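Local coordinates for 2-aminomuconate 6-semialdehyde dehydrogenase (Burkholderia cenocepacia, PDB 4U3W), which probably oxidises 2-aminomuconate 6-semialdehyde to 2-aminomuconate with a nicotinamide cofactor, as a tetrameric member of the aldehyde dehydrogenase family, at residues Ile126-Thr131 with Phe179-Ala184; Thr159-Gly164 with Glu496-Cys501; Gly274-Ala279 with Cys308-Tyr313; Thr396-Ser401 with Val413-Pro418. All coordinates share one frame; numbering follows the deposited sequence. Where two conformers were deposited one is given.

Contact 1: residues Ile126-Thr131 with Phe179-Ala184; sequences IANFRT and FTWKVA
Residues 126-131 and 179-184 are neighbouring turns of helices 114-138 and 175-188, which meet in a buried contact with their local axes nearly parallel, 19° apart and 8.6 Å at closest approach. The single hydrogen bond between them comes from Asn128. With CG anti to its own carbonyl carbon, the side chain reaches straight across, and ND2 donates to Thr180 OG1 over 2.9 Å. The bond is almost linear at 172°, and the hydroxyl oxygen lies in the amide plane. Thr180 OG1 occupies the crowded position between its backbone N and carbonyl carbon, where it is also hydrogen-bonded to the backbone carbonyls of Leu176 and Leu177 in the preceding turn. The other end of the amide, Asn128 OD1, sits at the edge of the Trp181 indole, 3.7 Å from CE3; the indole NE1 is directed elsewhere, to Glu272.

The apolar half is built on the Phe129 ring. Ala184 CB rests over one face as a CH-pi contact, 4.0 Å from the Phe129 ring centroid and displaced toward the rim. At the far end of the ring, CE2 meets Thr180 CG2 at 3.4 Å, and Phe129 CZ lies obliquely against Val183 CG1. Leu88 of helix 81-96 also packs on Phe129.

Thr180 therefore serves both halves, its hydroxyl meeting the amide and its methyl meeting the ring. Because OG1 accepts from Asn128, its own proton is left for the carbonyls of its helix, so the buried hydroxyl is used as both donor and acceptor and the rotation of both side chains is fixed.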
loop_
_atom_site.group_PDB
_atom_site.type_symbol
_atom_site.label_atom_id
_atom_site.label_comp_id
_atom_site.label_asym_id
_atom_site.label_seq_id
_atom_site.Cartn_x
_atom_site.Cartn_y
_atom_site.Cartn_z
ATOM N N ILE A 126 23.635 -11.532 -10.096
ATOM C CA ILE A 126 22.612 -12.533 -10.401
ATOM C C ILE A 126 21.356 -12.230 -9.621
ATOM O O ILE A 126 20.240 -12.266 -10.183
ATOM C CB ILE A 126 23.151 -13.960 -10.106
ATOM C CG1 ILE A 126 24.278 -14.233 -11.089
ATOM C CG2 ILE A 126 22.006 -15.043 -10.146
ATOM C CD1 ILE A 126 25.199 -15.366 -10.778
ATOM N N ALA A 127 21.518 -11.883 -8.337
ATOM C CA ALA A 127 20.362 -11.624 -7.465
ATOM C C ALA A 127 19.474 -10.444 -7.922
ATOM O O ALA A 127 18.238 -10.435 -7.660
ATOM C CB ALA A 127 20.858 -11.397 -5.995
ATOM N N ASN A 128 20.080 -9.447 -8.578
ATOM C CA ASN A 128 19.321 -8.318 -9.135
ATOM C C ASN A 128 18.273 -8.809 -10.115
ATOM O O ASN A 128 17.125 -8.350 -10.061
ATOM C CB ASN A 128 20.221 -7.313 -9.857
ATOM C CG ASN A 128 20.963 -6.391 -8.889
ATOM O OD1 ASN A 128 20.488 -6.135 -7.782
ATOM N ND2 ASN A 128 22.166 -5.925 -9.290
ATOM N N PHE A 129 18.663 -9.748 -10.990
ATOM C CA PHE A 129 17.693 -10.274 -11.967
ATOM C C PHE A 129 16.554 -11.048 -11.248
ATOM O O PHE A 129 15.377 -10.824 -11.569
ATOM C CB PHE A 129 18.385 -11.150 -13.012
ATOM C CG PHE A 129 19.090 -10.333 -14.083
ATOM C CD1 PHE A 129 18.374 -9.746 -15.114
ATOM C CD2 PHE A 129 20.458 -10.120 -14.014
ATOM C CE1 PHE A 129 19.032 -8.960 -16.074
ATOM C CE2 PHE A 129 21.107 -9.344 -15.009
ATOM C CZ PHE A 129 20.376 -8.777 -16.009
ATOM N N ARG A 130 16.896 -11.886 -10.254
ATOM C CA ARG A 130 15.859 -12.707 -9.582
ATOM C C ARG A 130 14.926 -11.835 -8.758
ATOM O O ARG A 130 13.710 -12.076 -8.690
ATOM C CB ARG A 130 16.497 -13.788 -8.686
ATOM C CG ARG A 130 17.460 -14.661 -9.484
ATOM C CD ARG A 130 17.380 -16.104 -9.058
ATOM N NE ARG A 130 18.493 -16.891 -9.541
ATOM C CZ ARG A 130 18.447 -17.635 -10.641
ATOM N NH1 ARG A 130 17.324 -17.676 -11.388
ATOM N NH2 ARG A 130 19.509 -18.361 -10.981
ATOM N N THR A 131 15.495 -10.807 -8.142
ATOM C CA THR A 131 14.703 -9.917 -7.328
ATOM C C THR A 131 13.655 -9.161 -8.100
ATOM O O THR A 131 12.485 -9.103 -7.715
ATOM C CB THR A 131 15.607 -8.911 -6.602
ATOM O OG1 THR A 131 16.283 -9.612 -5.576
ATOM C CG2 THR A 131 14.774 -7.793 -5.956
ATOM N N PHE A 179 25.644 -2.346 -13.264
ATOM C CA PHE A 179 25.067 -2.502 -14.624
ATOM C C PHE A 179 23.721 -3.269 -14.483
ATOM O O PHE A 179 22.691 -2.807 -14.928
ATOM C CB PHE A 179 26.092 -3.228 -15.519
ATOM C CG PHE A 179 25.793 -3.235 -16.992
ATOM C CD1 PHE A 179 26.019 -2.121 -17.785
ATOM C CD2 PHE A 179 25.385 -4.390 -17.602
ATOM C CE1 PHE A 179 25.800 -2.171 -19.206
ATOM C CE2 PHE A 179 25.136 -4.453 -18.999
ATOM C CZ PHE A 179 25.345 -3.354 -19.793
ATOM N N THR A 180 23.724 -4.391 -13.776
ATOM C CA THR A 180 22.501 -5.180 -13.657
ATOM C C THR A 180 21.446 -4.539 -12.749
ATOM O O THR A 180 20.245 -4.794 -12.919
ATOM C CB THR A 180 22.785 -6.584 -13.111
ATOM O OG1 THR A 180 23.394 -6.467 -11.817
ATOM C CG2 THR A 180 23.713 -7.341 -14.078
ATOM N N TRP A 181 21.899 -3.741 -11.781
ATOM C CA TRP A 181 21.023 -2.977 -10.930
ATOM C C TRP A 181 20.070 -2.103 -11.789
ATOM O O TRP A 181 18.918 -1.871 -11.397
ATOM C CB TRP A 181 21.881 -2.119 -9.999
ATOM C CG TRP A 181 21.160 -1.118 -9.178
ATOM C CD1 TRP A 181 21.353 0.249 -9.191
ATOM C CD2 TRP A 181 20.144 -1.369 -8.183
ATOM N NE1 TRP A 181 20.517 0.849 -8.271
ATOM C CE2 TRP A 181 19.754 -0.112 -7.655
ATOM C CE3 TRP A 181 19.514 -2.526 -7.715
ATOM C CZ2 TRP A 181 18.775 0.019 -6.650
ATOM C CZ3 TRP A 181 18.525 -2.400 -6.719
ATOM C CH2 TRP A 181 18.165 -1.131 -6.203
ATOM N N LYS A 182 20.543 -1.661 -12.967
ATOM C CA LYS A 182 19.702 -0.886 -13.903
ATOM C C LYS A 182 19.082 -1.746 -15.010
ATOM O O LYS A 182 17.880 -1.588 -15.352
ATOM C CB LYS A 182 20.527 0.245 -14.584
ATOM C CG LYS A 182 21.286 1.137 -13.619
ATOM C CD LYS A 182 20.343 1.685 -12.549
ATOM C CE LYS A 182 21.046 2.701 -11.616
ATOM N NZ LYS A 182 21.718 3.748 -12.515
ATOM N N VAL A 183 19.867 -2.654 -15.580
ATOM C CA VAL A 183 19.336 -3.467 -16.683
ATOM C C VAL A 183 18.129 -4.319 -16.213
ATOM O O VAL A 183 17.102 -4.414 -16.907
ATOM C CB VAL A 183 20.442 -4.402 -17.266
ATOM C CG1 VAL A 183 19.899 -5.348 -18.378
ATOM C CG2 VAL A 183 21.602 -3.570 -17.828
ATOM N N ALA A 184 18.213 -4.892 -15.007
ATOM C CA ALA A 184 17.137 -5.805 -14.591
ATOM C C ALA A 184 15.765 -5.111 -14.399
ATOM O O ALA A 184 14.790 -5.590 -14.962
ATOM C CB ALA A 184 17.554 -6.621 -13.309
#

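Contact 2: residues Thr159-Gly164 with Glu496-Cys501; sequences TRKPLG and ELTNVC
Four main-chain hydrogen bonds join strand 153-169 to strand 495-503 in antiparallel register. Thr159 and Thr498 form a hydrogen-bonded pair, with Thr159 N to Thr498 O at 2.8 Å and Thr498 N to Thr159 O at 2.9 Å. Two residues on, Lys161 N donates to Glu496 O at 3.1 Å, and Glu496 N returns a bond to Lys161 O at 2.8 Å, nearly along the C=O axis. Between them Arg160 and Leu497 are a non-hydrogen-bonded pair; there Glu496 O also receives the CA-H of Arg160, 3.4 Å from its CA. These strands belong to the arm-like sheet through which aldehyde dehydrogenases oligomerise, and residues 499-501 continue it as a parallel ladder with a strand of the second subunit. That subunit satisfies most polar ends on the face of Lys161, Glu496 and Thr498: Thr498 OG1 bonds to the Thr457 carbonyl, Lys161 NZ to the Ile455 carbonyl, and Glu496 OE1 forms a salt bridge with Arg484, all of the second subunit. Glu496, bent at chi2, brings its carboxylate past Leu163, whose CD2 lies 3.5 Å from Glu496 OE2. On the opposite face, Arg160 NE pairs with Asp492, a magnesium-site residue.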
loop_
_atom_site.group_PDB
_atom_site.type_symbol
_atom_site.label_atom_id
_atom_site.label_comp_id
_atom_site.label_asym_id
_atom_site.label_seq_id
_atom_site.Cartn_x
_atom_site.Cartn_y
_atom_site.Cartn_z
ATOM N N THR A 159 -2.566 2.255 -14.514
ATOM C CA THR A 159 -1.830 1.257 -15.284
ATOM C C THR A 159 -0.373 1.705 -15.465
ATOM O O THR A 159 -0.050 2.879 -15.293
ATOM C CB THR A 159 -2.438 1.025 -16.678
ATOM O OG1 THR A 159 -2.232 2.193 -17.503
ATOM C CG2 THR A 159 -3.938 0.721 -16.568
ATOM N N ARG A 160 0.516 0.761 -15.780
ATOM C CA ARG A 160 1.941 1.060 -16.029
ATOM C C ARG A 160 2.240 0.443 -17.371
ATOM O O ARG A 160 1.749 -0.660 -17.675
ATOM C CB ARG A 160 2.838 0.470 -14.943
ATOM C CG ARG A 160 2.710 1.110 -13.547
ATOM C CD ARG A 160 3.931 0.652 -12.721
ATOM N NE ARG A 160 3.927 1.031 -11.311
ATOM C CZ ARG A 160 3.831 0.155 -10.300
ATOM N NH1 ARG A 160 3.725 -1.147 -10.552
ATOM N NH2 ARG A 160 3.833 0.567 -9.028
ATOM N N LYS A 161 2.952 1.171 -18.226
ATOM C CA LYS A 161 3.441 0.583 -19.437
ATOM C C LYS A 161 4.943 0.988 -19.481
ATOM O O LYS A 161 5.360 1.892 -18.746
ATOM C CB LYS A 161 2.622 1.064 -20.697
ATOM C CG LYS A 161 2.585 2.580 -20.938
ATOM C CD LYS A 161 1.907 3.026 -22.334
ATOM C CE LYS A 161 0.390 2.821 -22.301
ATOM N NZ LYS A 161 -0.253 3.596 -21.205
ATOM N N PRO A 162 5.741 0.341 -20.323
ATOM C CA PRO A 162 7.151 0.754 -20.366
ATOM C C PRO A 162 7.314 2.246 -20.750
ATOM O O PRO A 162 6.476 2.713 -21.558
ATOM C CB PRO A 162 7.732 -0.120 -21.483
ATOM C CG PRO A 162 6.720 -1.186 -21.792
ATOM C CD PRO A 162 5.403 -0.674 -21.348
ATOM N N LEU A 163 8.334 2.956 -20.230
ATOM C CA LEU A 163 8.781 4.245 -20.840
ATOM C C LEU A 163 9.125 4.094 -22.325
ATOM O O LEU A 163 8.778 4.946 -23.159
ATOM C CB LEU A 163 10.004 4.809 -20.124
ATOM C CG LEU A 163 9.912 5.366 -18.706
ATOM C CD1 LEU A 163 11.280 5.849 -18.201
ATOM C CD2 LEU A 163 8.956 6.535 -18.748
ATOM N N GLY A 164 9.812 3.008 -22.668
ATOM C CA GLY A 164 10.173 2.762 -24.051
ATOM C C GLY A 164 11.592 2.224 -24.159
ATOM O O GLY A 164 11.816 0.983 -24.069
ATOM N N GLU A 496 5.703 4.372 -17.564
ATOM C CA GLU A 496 4.801 5.529 -17.565
ATOM C C GLU A 496 3.508 5.098 -16.831
ATOM O O GLU A 496 2.922 4.072 -17.182
ATOM C CB GLU A 496 4.464 6.036 -18.981
ATOM C CG GLU A 496 5.519 7.058 -19.612
ATOM C CD GLU A 496 5.761 8.413 -18.832
ATOM O OE1 GLU A 496 5.042 8.780 -17.905
ATOM O OE2 GLU A 496 6.717 9.127 -19.175
ATOM N N LEU A 497 3.113 5.863 -15.810
ATOM C CA LEU A 497 1.830 5.666 -15.117
ATOM C C LEU A 497 0.736 6.305 -15.953
ATOM O O LEU A 497 0.892 7.461 -16.369
ATOM C CB LEU A 497 1.819 6.321 -13.747
ATOM C CG LEU A 497 2.424 5.512 -12.616
ATOM C CD1 LEU A 497 3.863 5.116 -12.960
ATOM C CD2 LEU A 497 2.316 6.285 -11.279
ATOM N N THR A 498 -0.362 5.588 -16.150
ATOM C CA THR A 498 -1.534 6.191 -16.757
ATOM C C THR A 498 -2.718 5.994 -15.825
ATOM O O THR A 498 -2.969 4.878 -15.389
ATOM C CB THR A 498 -1.876 5.582 -18.148
ATOM O OG1 THR A 498 -0.779 5.779 -19.041
ATOM C CG2 THR A 498 -3.210 6.260 -18.769
ATOM N N ASN A 499 -3.381 7.080 -15.478
ATOM C CA ASN A 499 -4.650 6.991 -14.772
ATOM C C ASN A 499 -5.788 6.892 -15.815
ATOM O O ASN A 499 -5.920 7.785 -16.660
ATOM C CB ASN A 499 -4.839 8.195 -13.849
ATOM C CG ASN A 499 -6.084 8.061 -12.963
ATOM O OD1 ASN A 499 -6.201 7.119 -12.174
ATOM N ND2 ASN A 499 -7.022 8.987 -13.109
ATOM N N VAL A 500 -6.509 5.776 -15.810
ATOM C CA VAL A 500 -7.647 5.557 -16.690
ATOM C C VAL A 500 -8.927 5.822 -15.879
ATOM O O VAL A 500 -9.157 5.163 -14.840
ATOM C CB VAL A 500 -7.681 4.146 -17.284
ATOM C CG1 VAL A 500 -8.998 3.889 -18.076
ATOM C CG2 VAL A 500 -6.416 3.841 -18.089
ATOM N N CYS A 501 -9.706 6.808 -16.334
ATOM C CA CYS A 501 -10.859 7.317 -15.630
ATOM C C CYS A 501 -12.121 7.075 -16.453
ATOM O O CYS A 501 -12.296 7.691 -17.494
ATOM C CB CYS A 501 -10.682 8.823 -15.338
ATOM S SG CYS A 501 -12.011 9.573 -14.373
#

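Contact 3: residues Gly274-Ala279 with Cys308-Tyr313; sequences GGKNAA and CSERVY
The carbonyl O of Lys276 is gripped twice by Arg311, side-on, through NE and NH2, each 2.9 Å away. The oxygen lies in the guanidinium plane; NH2 approaches nearly along the C=O axis, whereas NE stands above the carbonyl plane. Ala278 CB sits over the centre of one face of the same guanidinium. Lys276 itself, bent at chi2, crosses Glu310 at about a right angle and closes a salt bridge, NZ to Glu310 OE1 at 2.8 Å, on the anti lone pair of the carboxylate. A water links Lys276 NZ to Glu310 O. Beside this pair, Asn277 ND2 donates to Cys308 O at 3.0 Å, while another water accepts from Asn277 N and lies within hydrogen-bonding distance of Cys308 O.

Beyond these side chains the two main chains run parallel: Arg311 N bonds to Asn277 O, Ala279 N to Arg311 O, and Tyr313 N to Ala279 O, the last at 2.8 Å. They are the two strands of a beta-alpha-beta crossover, 277-281 and 309-315 around helix 287-299, side by side within the parallel part of the seven-stranded sheet of the aldehyde dehydrogenase fold.

The second shell sets the polar groups. Arg311 NH1 donates to Tyr313 OH at 2.9 Å and also reaches the Arg428 carbonyl, and the Tyr313 ring takes Ala278 CB at its edge. Glu310 is held by the backbone N of Ile409 and Phe410, and Lys276 NZ has a further partner in Glu407 O. Asn277 is fixed at both amide ends, ND2 also bonding to Cys306 O and OD1 accepting from Ala437 N.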
loop_
_atom_site.group_PDB
_atom_site.type_symbol
_atom_site.label_atom_id
_atom_site.label_comp_id
_atom_site.label_asym_id
_atom_site.label_seq_id
_atom_site.Cartn_x
_atom_site.Cartn_y
_atom_site.Cartn_z
ATOM N N GLY A 274 27.773 11.578 -6.654
ATOM C CA GLY A 274 28.879 11.493 -5.693
ATOM C C GLY A 274 28.438 11.537 -4.240
ATOM O O GLY A 274 27.244 11.731 -3.936
ATOM N N GLY A 275 29.392 11.316 -3.325
ATOM C CA GLY A 275 29.124 11.512 -1.917
ATOM C C GLY A 275 30.428 11.867 -1.171
ATOM O O GLY A 275 31.535 11.633 -1.677
ATOM N N LYS A 276 30.295 12.447 0.015
ATOM C CA LYS A 276 31.434 12.584 0.947
ATOM C C LYS A 276 30.934 12.117 2.292
ATOM O O LYS A 276 30.644 12.910 3.197
ATOM C CB LYS A 276 31.952 14.006 1.018
ATOM C CG LYS A 276 33.302 14.130 1.814
ATOM C CD LYS A 276 34.495 13.506 1.046
ATOM C CE LYS A 276 35.827 13.694 1.845
ATOM N NZ LYS A 276 36.983 13.213 1.038
ATOM N N ASN A 277 30.746 10.806 2.377
ATOM C CA ASN A 277 30.000 10.199 3.450
ATOM C C ASN A 277 30.747 10.117 4.777
ATOM O O ASN A 277 31.950 9.923 4.805
ATOM C CB ASN A 277 29.569 8.800 3.034
ATOM C CG ASN A 277 28.931 8.802 1.656
ATOM O OD1 ASN A 277 27.910 9.463 1.425
ATOM N ND2 ASN A 277 29.511 8.048 0.754
ATOM N N ALA A 278 30.001 10.275 5.862
ATOM C CA ALA A 278 30.534 10.158 7.228
ATOM C C ALA A 278 30.155 8.838 7.918
ATOM O O ALA A 278 29.057 8.252 7.655
ATOM C CB ALA A 278 30.053 11.325 8.082
ATOM N N ALA A 279 31.061 8.388 8.787
ATOM C CA ALA A 279 30.766 7.377 9.802
ATOM C C ALA A 279 30.914 8.059 11.174
ATOM O O ALA A 279 31.874 8.819 11.389
ATOM C CB ALA A 279 31.715 6.174 9.672
ATOM N N CYS A 308 31.411 4.796 0.364
ATOM C CA CYS A 308 32.510 4.715 1.357
ATOM C C CYS A 308 32.554 5.908 2.281
ATOM O O CYS A 308 32.115 6.999 1.929
ATOM C CB CYS A 308 33.896 4.553 0.676
ATOM S SG CYS A 308 34.130 2.844 0.148
ATOM N N SER A 309 33.052 5.667 3.500
ATOM C CA SER A 309 33.175 6.700 4.492
ATOM C C SER A 309 34.549 7.360 4.369
ATOM O O SER A 309 35.544 6.787 4.804
ATOM C CB SER A 309 32.998 6.113 5.920
ATOM O OG SER A 309 34.008 5.135 6.170
ATOM N N GLU A 310 34.605 8.579 3.823
ATOM C CA GLU A 310 35.865 9.298 3.761
ATOM C C GLU A 310 36.004 10.292 4.912
ATOM O O GLU A 310 37.100 10.794 5.122
ATOM C CB GLU A 310 36.021 10.013 2.380
ATOM C CG GLU A 310 36.203 8.964 1.279
ATOM C CD GLU A 310 36.576 9.564 -0.123
ATOM O OE1 GLU A 310 36.565 10.807 -0.288
ATOM O OE2 GLU A 310 36.895 8.770 -1.026
ATOM N N ARG A 311 34.910 10.549 5.667
ATOM C CA ARG A 311 34.958 11.341 6.914
ATOM C C ARG A 311 34.544 10.395 8.026
ATOM O O ARG A 311 33.606 9.594 7.858
ATOM C CB ARG A 311 34.000 12.559 6.925
ATOM C CG ARG A 311 34.202 13.577 5.777
ATOM C CD ARG A 311 33.205 14.726 5.885
ATOM N NE ARG A 311 31.853 14.360 5.375
ATOM C CZ ARG A 311 30.719 14.864 5.868
ATOM N NH1 ARG A 311 30.758 15.695 6.907
ATOM N NH2 ARG A 311 29.541 14.526 5.343
ATOM N N VAL A 312 35.267 10.448 9.134
ATOM C CA VAL A 312 34.880 9.703 10.347
ATOM C C VAL A 312 34.871 10.676 11.529
ATOM O O VAL A 312 35.802 11.489 11.655
ATOM C CB VAL A 312 35.859 8.521 10.655
ATOM C CG1 VAL A 312 35.352 7.689 11.877
ATOM C CG2 VAL A 312 36.008 7.628 9.416
ATOM N N TYR A 313 33.816 10.623 12.366
ATOM C CA TYR A 313 33.773 11.425 13.589
ATOM C C TYR A 313 33.629 10.507 14.803
ATOM O O TYR A 313 32.702 9.727 14.870
ATOM C CB TYR A 313 32.622 12.441 13.590
ATOM C CG TYR A 313 32.650 13.416 12.386
ATOM C CD1 TYR A 313 33.473 14.535 12.371
ATOM C CD2 TYR A 313 31.835 13.192 11.293
ATOM C CE1 TYR A 313 33.484 15.439 11.260
ATOM C CE2 TYR A 313 31.837 14.069 10.170
ATOM C CZ TYR A 313 32.671 15.179 10.175
ATOM O OH TYR A 313 32.604 15.977 9.081
HETATM O O HOH W 1 32.585 9.373 0.633
HETATM O O HOH W 2 38.589 12.445 3.142
#

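Contact 4: residues Thr396-Ser401 with Val413-Pro418; sequences TGLPDS and VCHIAP
His415 NE2 is held by one hydrogen bond, from the backbone N of Leu398 at 3.0 Å with an N-H...N angle of 153°. The donor comes in near the edge of the imidazole, though tilted 23° from its plane. His415 CG is anti to its backbone N, which swings the ring out from strand 413-419 and under the turn that follows strand 393-396. There Leu398 lies obliquely across the ring, its CB 3.5 Å from His415 NE2 and its CD1 3.9 Å from His415 CD2. Gly397, at a positive phi of 89°, shapes the turn. Its N-H is taken by a water 2.9 Å away, and this water in turn donates to Ile416 O at 2.8 Å, so the main chains are bridged where they diverge. The Thr396 methyl, CG2, packs against the same carbonyl, 3.5 Å from Ile416 O. Further along, Asp400 pairs with Arg428 of helix 422-430, and its OD1 remains 6.4 Å from His415 ND1. Since NE2 accepts a backbone N-H, it carries no proton there; the buried imidazole is therefore probably neutral, with its hydrogen on ND1, and works as an acceptor that pins the turn to the strand.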
loop_
_atom_site.group_PDB
_atom_site.type_symbol
_atom_site.label_atom_id
_atom_site.label_comp_id
_atom_site.label_asym_id
_atom_site.label_seq_id
_atom_site.Cartn_x
_atom_site.Cartn_y
_atom_site.Cartn_z
ATOM N N THR A 396 44.438 12.536 10.272
ATOM C CA THR A 396 43.781 13.346 11.293
ATOM C C THR A 396 44.211 14.830 11.213
ATOM O O THR A 396 45.095 15.190 10.416
ATOM C CB THR A 396 44.081 12.818 12.748
ATOM O OG1 THR A 396 45.492 12.757 12.941
ATOM C CG2 THR A 396 43.509 11.427 12.963
ATOM N N GLY A 397 43.601 15.695 12.027
ATOM C CA GLY A 397 44.092 17.074 12.139
ATOM C C GLY A 397 43.541 18.101 11.168
ATOM O O GLY A 397 43.913 19.253 11.222
ATOM N N LEU A 398 42.643 17.716 10.275
ATOM C CA LEU A 398 42.081 18.688 9.321
ATOM C C LEU A 398 40.744 19.285 9.819
ATOM O O LEU A 398 39.923 18.574 10.394
ATOM C CB LEU A 398 41.894 18.019 7.960
ATOM C CG LEU A 398 43.177 17.504 7.298
ATOM C CD1 LEU A 398 42.848 16.701 6.033
ATOM C CD2 LEU A 398 44.083 18.708 6.938
ATOM N N PRO A 399 40.522 20.591 9.591
ATOM C CA PRO A 399 39.254 21.236 9.966
ATOM C C PRO A 399 38.144 20.884 8.974
ATOM O O PRO A 399 38.486 20.502 7.855
ATOM C CB PRO A 399 39.590 22.733 9.911
ATOM C CG PRO A 399 40.664 22.825 8.832
ATOM C CD PRO A 399 41.499 21.563 9.032
ATOM N N ASP A 400 36.879 21.046 9.367
ATOM C CA ASP A 400 35.731 20.672 8.530
ATOM C C ASP A 400 35.718 21.389 7.173
ATOM O O ASP A 400 35.104 20.918 6.187
ATOM C CB ASP A 400 34.418 20.957 9.292
ATOM C CG ASP A 400 34.169 19.964 10.446
ATOM O OD1 ASP A 400 35.022 19.080 10.690
ATOM O OD2 ASP A 400 33.105 20.067 11.099
ATOM N N SER A 401 36.442 22.506 7.111
ATOM C CA SER A 401 36.524 23.343 5.921
ATOM C C SER A 401 37.557 22.887 4.893
ATOM O O SER A 401 37.599 23.422 3.778
ATOM C CB SER A 401 36.866 24.767 6.353
ATOM O OG SER A 401 38.119 24.731 7.003
ATOM N N VAL A 413 40.888 5.916 1.751
ATOM C CA VAL A 413 41.300 6.932 2.697
ATOM C C VAL A 413 40.103 7.350 3.553
ATOM O O VAL A 413 38.941 7.299 3.119
ATOM C CB VAL A 413 41.918 8.147 1.950
ATOM C CG1 VAL A 413 40.863 8.872 1.072
ATOM C CG2 VAL A 413 42.589 9.094 2.910
ATOM N N CYS A 414 40.386 7.694 4.804
ATOM C CA CYS A 414 39.409 8.347 5.650
ATOM C C CYS A 414 40.165 9.341 6.506
ATOM O O CYS A 414 41.320 9.097 6.866
ATOM C CB CYS A 414 38.643 7.335 6.541
ATOM S SG CYS A 414 39.639 6.286 7.625
ATOM N N HIS A 415 39.494 10.447 6.824
ATOM C CA HIS A 415 39.948 11.383 7.837
ATOM C C HIS A 415 39.138 11.091 9.144
ATOM O O HIS A 415 37.946 10.863 9.093
ATOM C CB HIS A 415 39.756 12.844 7.382
ATOM C CG HIS A 415 40.077 13.851 8.448
ATOM N ND1 HIS A 415 39.139 14.302 9.360
ATOM C CD2 HIS A 415 41.233 14.489 8.762
ATOM C CE1 HIS A 415 39.705 15.162 10.192
ATOM N NE2 HIS A 415 40.976 15.286 9.858
ATOM N N ILE A 416 39.785 11.144 10.300
ATOM C CA ILE A 416 39.091 10.929 11.603
ATOM C C ILE A 416 39.199 12.209 12.451
ATOM O O ILE A 416 40.308 12.746 12.616
ATOM C CB ILE A 416 39.705 9.698 12.353
ATOM C CG1 ILE A 416 39.895 8.566 11.327
ATOM C CG2 ILE A 416 38.808 9.215 13.585
ATOM C CD1 ILE A 416 40.454 7.272 11.838
ATOM N N ALA A 417 38.065 12.705 12.977
ATOM C CA ALA A 417 38.077 13.874 13.883
ATOM C C ALA A 417 37.335 13.536 15.144
ATOM O O ALA A 417 36.454 12.685 15.114
ATOM C CB ALA A 417 37.455 15.109 13.241
ATOM N N PRO A 418 37.705 14.190 16.270
ATOM C CA PRO A 418 36.933 14.034 17.508
ATOM C C PRO A 418 35.685 14.906 17.532
ATOM O O PRO A 418 35.727 15.978 16.916
ATOM C CB PRO A 418 37.906 14.509 18.587
ATOM C CG PRO A 418 38.717 15.584 17.870
ATOM C CD PRO A 418 38.857 15.097 16.439
HETATM O O HOH W 3 41.354 15.076 13.679
#

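How the contacts relate
Contacts 3 and 4 share one sheet, since strands 309-315 and 413-419 are neighbours in it: Val312 N lies 2.7 Å from His415 O, and Val312 O 2.9 Å from Ala417 N. Both are buried, but contact 3 is rich in charge and backbone bonds, whereas contact 4, nearer the sheet's margin and with Gly397 exposed, relies on one imidazole and a water. Contact 1, also buried and about 27 Å from contact 3 between centres, is helix against helix, with one polar bond amid apolar packing. Contact 2 is partly buried at a subunit interface, so several of its polar side chains find partners on another chain; its strand 153-169 leads directly into helix 175-188 of contact 1.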